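Local coordinates for bifunctional GH43-CE protein (Bacteroides eggerthii, PDB 6MLY) that is a bifunctional enzyme, probably acting on xylan as a beta-xylosidase through its GH43 module and as a carbohydrate esterase through a separate module, in degrading complex arabinoxylans, at residues A[33-38]-A[263-268]; A[40-45]-A[253-258]. All blocks are in the same frame, centred on the assembly; numbering follows the deposited sequence.

Contact 1: A[33-38]-A[263-268]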
loop_
_atom_site.group_PDB
_atom_site.type_symbol
_atom_site.label_atom_id
_atom_site.label_comp_id
_atom_site.label_asym_id
_atom_site.label_seq_id
_atom_site.Cartn_x
_atom_site.Cartn_y
_atom_site.Cartn_z
ATOM N N MET A 33 -9.855 5.281 22.767
ATOM C CA MET A 33 -9.779 4.301 23.828
ATOM C C MET A 33 -10.523 4.831 25.060
ATOM O O MET A 33 -10.455 6.017 25.387
ATOM C CB MET A 33 -8.324 4.013 24.210
ATOM C CG MET A 33 -7.578 3.199 23.177
ATOM S SD MET A 33 -5.863 2.870 23.661
ATOM C CE MET A 33 -5.145 4.502 23.488
ATOM N N SER A 34 -11.254 3.924 25.709
ATOM C CA SER A 34 -11.745 4.088 27.055
ATOM C C SER A 34 -11.261 2.880 27.862
ATOM O O SER A 34 -11.706 1.762 27.626
ATOM C CB SER A 34 -13.247 4.225 27.069
ATOM O OG SER A 34 -13.728 4.607 28.350
ATOM N N MET A 35 -10.326 3.129 28.786
ATOM C CA MET A 35 -9.604 2.083 29.508
ATOM C C MET A 35 -10.002 2.091 30.994
ATOM O O MET A 35 -10.363 3.128 31.572
ATOM C CB MET A 35 -8.093 2.306 29.383
ATOM C CG MET A 35 -7.250 1.075 29.675
ATOM S SD MET A 35 -5.497 1.352 29.295
ATOM C CE MET A 35 -5.552 1.247 27.507
ATOM N N LEU A 36 -9.943 0.909 31.608
ATOM C CA LEU A 36 -10.048 0.798 33.045
ATOM C C LEU A 36 -9.357 -0.485 33.512
ATOM O O LEU A 36 -9.033 -1.373 32.702
ATOM C CB LEU A 36 -11.520 0.852 33.486
ATOM C CG LEU A 36 -12.466 -0.202 32.911
ATOM C CD1 LEU A 36 -12.222 -1.575 33.519
ATOM C CD2 LEU A 36 -13.910 0.206 33.135
ATOM N N ARG A 37 -9.126 -0.527 34.830
ATOM C CA ARG A 37 -8.556 -1.651 35.535
ATOM C C ARG A 37 -9.629 -2.237 36.452
ATOM O O ARG A 37 -10.495 -1.518 36.922
ATOM C CB ARG A 37 -7.343 -1.194 36.349
ATOM C CG ARG A 37 -6.642 -2.311 37.105
ATOM C CD ARG A 37 -5.259 -1.906 37.578
ATOM N NE ARG A 37 -5.319 -0.968 38.683
ATOM C CZ ARG A 37 -5.662 -1.307 39.920
ATOM N NH1 ARG A 37 -5.896 -2.577 40.205
ATOM N NH2 ARG A 37 -5.783 -0.384 40.858
ATOM N N VAL A 38 -9.567 -3.550 36.673
ATOM C CA VAL A 38 -10.397 -4.228 37.652
ATOM C C VAL A 38 -9.563 -5.375 38.226
ATOM O O VAL A 38 -9.546 -6.479 37.684
ATOM C CB VAL A 38 -11.724 -4.743 37.053
ATOM C CG1 VAL A 38 -12.671 -5.237 38.141
ATOM C CG2 VAL A 38 -12.416 -3.710 36.177
ATOM N N PHE A 263 -0.092 5.791 34.140
ATOM C CA PHE A 263 0.080 5.881 32.706
ATOM C C PHE A 263 -1.068 6.707 32.118
ATOM O O PHE A 263 -2.160 6.745 32.681
ATOM C CB PHE A 263 0.109 4.479 32.089
ATOM C CG PHE A 263 1.333 3.668 32.435
ATOM C CD1 PHE A 263 1.359 2.866 33.564
ATOM C CD2 PHE A 263 2.461 3.711 31.628
ATOM C CE1 PHE A 263 2.487 2.124 33.880
ATOM C CE2 PHE A 263 3.588 2.967 31.946
ATOM C CZ PHE A 263 3.600 2.176 33.071
ATOM N N ALA A 264 -0.799 7.367 30.989
ATOM C CA ALA A 264 -1.819 8.026 30.178
ATOM C C ALA A 264 -1.978 7.252 28.868
ATOM O O ALA A 264 -1.032 7.178 28.092
ATOM C CB ALA A 264 -1.425 9.456 29.908
ATOM N N TYR A 265 -3.162 6.670 28.640
ATOM C CA TYR A 265 -3.452 6.003 27.369
ATOM C C TYR A 265 -3.937 7.064 26.373
ATOM O O TYR A 265 -4.884 7.795 26.664
ATOM C CB TYR A 265 -4.430 4.837 27.548
ATOM C CG TYR A 265 -5.810 5.192 28.035
ATOM C CD1 TYR A 265 -6.824 5.519 27.150
ATOM C CD2 TYR A 265 -6.114 5.169 29.389
ATOM C CE1 TYR A 265 -8.097 5.831 27.595
ATOM C CE2 TYR A 265 -7.381 5.483 29.854
ATOM C CZ TYR A 265 -8.378 5.812 28.953
ATOM O OH TYR A 265 -9.630 6.112 29.409
ATOM N N LEU A 266 -3.234 7.150 25.230
ATOM C CA LEU A 266 -3.439 8.154 24.172
ATOM C C LEU A 266 -3.204 7.501 22.803
ATOM O O LEU A 266 -2.790 6.343 22.731
ATOM C CB LEU A 266 -2.451 9.308 24.371
ATOM C CG LEU A 266 -2.407 9.949 25.756
ATOM C CD1 LEU A 266 -1.116 10.737 25.940
ATOM C CD2 LEU A 266 -3.619 10.841 25.983
ATOM N N PHE A 267 -3.423 8.261 21.721
ATOM C CA PHE A 267 -3.151 7.765 20.364
ATOM C C PHE A 267 -2.615 8.881 19.455
ATOM O O PHE A 267 -2.938 10.063 19.637
ATOM C CB PHE A 267 -4.400 7.114 19.760
ATOM C CG PHE A 267 -5.520 8.056 19.389
ATOM C CD1 PHE A 267 -5.490 8.769 18.198
ATOM C CD2 PHE A 267 -6.624 8.203 20.213
ATOM C CE1 PHE A 267 -6.527 9.625 17.854
ATOM C CE2 PHE A 267 -7.659 9.059 19.867
ATOM C CZ PHE A 267 -7.611 9.769 18.691
ATOM N N GLU A 268 -1.810 8.463 18.466
ATOM C CA GLU A 268 -1.236 9.308 17.404
ATOM C C GLU A 268 -1.971 9.014 16.092
ATOM O O GLU A 268 -2.555 7.945 15.940
ATOM C CB GLU A 268 0.256 9.000 17.244
ATOM C CG GLU A 268 1.052 10.080 16.527
ATOM C CD GLU A 268 2.409 9.634 15.996
ATOM O OE1 GLU A 268 2.634 8.406 15.910
ATOM O OE2 GLU A 268 3.237 10.513 15.659
#

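Contact 2: A[40-45]-A[253-258]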
loop_
_atom_site.group_PDB
_atom_site.type_symbol
_atom_site.label_atom_id
_atom_site.label_comp_id
_atom_site.label_asym_id
_atom_site.label_seq_id
_atom_site.Cartn_x
_atom_site.Cartn_y
_atom_site.Cartn_z
ATOM N N ASP A 40 -6.383 -7.272 38.616
ATOM C CA ASP A 40 -5.157 -7.586 37.878
ATOM C C ASP A 40 -5.400 -7.452 36.366
ATOM O O ASP A 40 -4.446 -7.517 35.579
ATOM C CB ASP A 40 -4.662 -8.994 38.232
ATOM C CG ASP A 40 -4.058 -9.107 39.627
ATOM O OD1 ASP A 40 -4.609 -9.875 40.459
ATOM O OD2 ASP A 40 -3.037 -8.429 39.880
ATOM N N THR A 41 -6.666 -7.259 35.971
ATOM C CA THR A 41 -7.079 -7.181 34.568
ATOM C C THR A 41 -7.167 -5.721 34.115
ATOM O O THR A 41 -7.415 -4.836 34.919
ATOM C CB THR A 41 -8.446 -7.840 34.366
ATOM O OG1 THR A 41 -8.432 -9.106 35.023
ATOM C CG2 THR A 41 -8.812 -8.011 32.910
ATOM N N TYR A 42 -6.961 -5.493 32.814
ATOM C CA TYR A 42 -7.224 -4.211 32.167
ATOM C C TYR A 42 -8.267 -4.427 31.067
ATOM O O TYR A 42 -8.301 -5.478 30.442
ATOM C CB TYR A 42 -5.942 -3.614 31.585
ATOM C CG TYR A 42 -4.879 -3.260 32.595
ATOM C CD1 TYR A 42 -3.876 -4.159 32.917
ATOM C CD2 TYR A 42 -4.863 -2.020 33.218
ATOM C CE1 TYR A 42 -2.890 -3.841 33.839
ATOM C CE2 TYR A 42 -3.885 -1.687 34.142
ATOM C CZ TYR A 42 -2.897 -2.603 34.459
ATOM O OH TYR A 42 -1.921 -2.294 35.360
ATOM N N TYR A 43 -9.124 -3.427 30.849
ATOM C CA TYR A 43 -10.137 -3.489 29.811
ATOM C C TYR A 43 -10.171 -2.164 29.055
ATOM O O TYR A 43 -9.803 -1.126 29.587
ATOM C CB TYR A 43 -11.512 -3.804 30.400
ATOM C CG TYR A 43 -11.703 -5.243 30.797
ATOM C CD1 TYR A 43 -11.769 -6.240 29.836
ATOM C CD2 TYR A 43 -11.835 -5.608 32.127
ATOM C CE1 TYR A 43 -11.954 -7.567 30.188
ATOM C CE2 TYR A 43 -12.021 -6.930 32.496
ATOM C CZ TYR A 43 -12.077 -7.913 31.523
ATOM O OH TYR A 43 -12.256 -9.218 31.880
ATOM N N MET A 44 -10.642 -2.229 27.808
ATOM C CA MET A 44 -10.578 -1.107 26.894
ATOM C C MET A 44 -11.607 -1.296 25.773
ATOM O O MET A 44 -11.550 -2.279 25.035
ATOM C CB MET A 44 -9.171 -0.990 26.296
ATOM C CG MET A 44 -9.090 -0.078 25.088
ATOM S SD MET A 44 -7.836 -0.619 23.911
ATOM C CE MET A 44 -8.788 -0.539 22.398
ATOM N N SER A 45 -12.544 -0.340 25.678
ATOM C CA SER A 45 -13.453 -0.194 24.540
ATOM C C SER A 45 -12.763 0.652 23.464
ATOM O O SER A 45 -11.665 1.166 23.673
ATOM C CB SER A 45 -14.778 0.399 24.971
ATOM O OG SER A 45 -14.624 1.751 25.369
ATOM N N GLY A 253 -7.199 9.084 28.746
ATOM C CA GLY A 253 -7.360 9.301 30.175
ATOM C C GLY A 253 -6.277 8.586 30.966
ATOM O O GLY A 253 -5.279 8.138 30.382
ATOM N N LEU A 254 -6.489 8.478 32.286
ATOM C CA LEU A 254 -5.542 7.856 33.211
ATOM C C LEU A 254 -5.902 6.384 33.420
ATOM O O LEU A 254 -7.066 6.007 33.364
ATOM C CB LEU A 254 -5.582 8.596 34.551
ATOM C CG LEU A 254 -4.982 9.999 34.546
ATOM C CD1 LEU A 254 -5.287 10.719 35.851
ATOM C CD2 LEU A 254 -3.482 9.945 34.299
ATOM N N VAL A 255 -4.870 5.572 33.661
ATOM C CA VAL A 255 -5.011 4.221 34.185
ATOM C C VAL A 255 -3.821 3.954 35.106
ATOM O O VAL A 255 -2.701 4.362 34.811
ATOM C CB VAL A 255 -5.088 3.153 33.081
ATOM C CG1 VAL A 255 -3.900 3.225 32.133
ATOM C CG2 VAL A 255 -5.216 1.759 33.676
ATOM N N ASP A 256 -4.093 3.254 36.210
ATOM C CA ASP A 256 -3.109 2.961 37.232
ATOM C C ASP A 256 -2.819 1.459 37.203
ATOM O O ASP A 256 -3.573 0.696 36.609
ATOM C CB ASP A 256 -3.586 3.434 38.610
ATOM C CG ASP A 256 -4.837 2.741 39.135
ATOM O OD1 ASP A 256 -5.699 2.352 38.310
ATOM O OD2 ASP A 256 -4.947 2.608 40.376
ATOM N N THR A 257 -1.713 1.068 37.841
ATOM C CA THR A 257 -1.337 -0.327 38.017
ATOM C C THR A 257 -1.564 -0.709 39.476
ATOM O O THR A 257 -1.495 0.151 40.349
ATOM C CB THR A 257 0.123 -0.568 37.602
ATOM O OG1 THR A 257 0.973 0.179 38.475
ATOM C CG2 THR A 257 0.405 -0.180 36.167
ATOM N N PRO A 258 -1.814 -1.999 39.795
ATOM C CA PRO A 258 -2.004 -2.425 41.184
ATOM C C PRO A 258 -0.897 -1.961 42.148
ATOM O O PRO A 258 -1.179 -1.721 43.321
ATOM C CB PRO A 258 -2.056 -3.964 41.115
ATOM C CG PRO A 258 -1.626 -4.325 39.701
ATOM C CD PRO A 258 -1.944 -3.116 38.849
#

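Contact 1: A[33-38]-A[263-268]
Met35 lies over one face of the Tyr265 ring and Met33 meets its edge, showing how one aromatic side chain can join two sheets through its hydroxyl, a face and an edge. The polar part of the contact is a single hydrogen bond, from Met35 N to Tyr265 OH at 3.1 Å, practically straight at 179°. The same hydroxyl also bonds to OE1 of Gln203. The phenol is thus gripped by two bonds, which should hold the end of the buried side chain in place.

The aromatic part is carried by Met35. Its CB sits over one face of Tyr265, displaced toward the rim, in a CH-pi contact 3.5 Å from the ring centroid and 19° off the normal. The two side chains run past one another in opposite senses. Met35 SD adds an oblique Met-aromatic contact, 4.5 Å from the centroid of the Tyr265 ring. A bend at chi3 (-76°) then brings Met35 CE to within 3.8 Å of Tyr265 CB, at the root of the ring.

Met33 meets a different part of the tyrosine. Its carbonyl oxygen lies at the ring edge, in the ring plane, beside Tyr265 CE1, and a weak hydrogen bond from Gln203 NE2 reaches the same oxygen. The aliphatic contact is between Met33 CB and Tyr265 CD1, 3.6 Å apart, while the terminal methyl of Met33 extends to the backbone around Leu266 O.

Val255 and Leu279, from the strands flanking 262-269, also pack on Tyr265. A buried junction of this kind, with side chains of one antiparallel sheet set against the next, fits the interface between the first and last blades of the five-bladed beta-propeller characteristic of GH43 enzymes.

Contact 2: A[40-45]-A[253-258]
Asp40 and Pro258 mark the closer end of two backbones that run in roughly opposite directions without hydrogen bonding to each other, their CA atoms 6.9 Å apart, whereas Tyr42 CA and Val255 CA are separated by 8.9 Å. Tyr42 spans this gap. Its CG stands beside the backbone N and anti to the carbonyl carbon (chi1 -64°), and the ring reaches across to the backbone and side chains of 255-258.

One edge of the ring does much of the touching. Val255 CG2 lies close to the ring plane, 3.7 Å from Tyr42 CE2, and the two side chains cross at about a right angle. Asp256 O approaches the same edge, also near the plane, at 3.4 Å from Tyr42 CE2, so a methyl group and a carbonyl oxygen share one ring carbon.

The example illustrates how neighbouring blades of a beta-propeller, the fold expected of a GH43 module, can meet through side chains instead of a shared sheet: strand 41-45 belongs to a four-stranded antiparallel sheet and strand 250-256 to a separate three-stranded one.

Farther out, the phenol oxygen of Tyr42 comes up against carbon atoms where the strand ends. Thr257 CG2 meets it obliquely to the ring, and Pro258 CD lies 3.6 Å from Tyr42 OH. The hydroxyl of Thr257 is engaged elsewhere, with Arg261 N and Asp259 OD1, leaving the methyl branch to meet the tyrosine. Asp256 directs its carboxylate to a salt bridge with Arg37, whose side chain also packs against both Tyr42 and Pro258. At the exposed end, Asp40 OD2 stands 4.3 Å from Pro258 CG, a loose approach of a carboxylate to the proline ring.

Contacts 1 and 2 lie side by side, their centres about 7 Å apart, at one seam between two antiparallel sheets of the GH43 module. Strands 34-38 and 41-45 are neighbours in one sheet, and 250-256 and 262-269 in the other. Contact 2 is nested in the chain loop closed by contact 1, so residues from near the start of the module meet residues more than 200 positions later. Backbone bonding within the first sheet, from Tyr43 N to Leu36 O and from Ser45 N to Ser34 O, couples the two. Both lie where the first and last blades of the expected five-bladed propeller would meet, contact 1 buried and contact 2 reaching the surface.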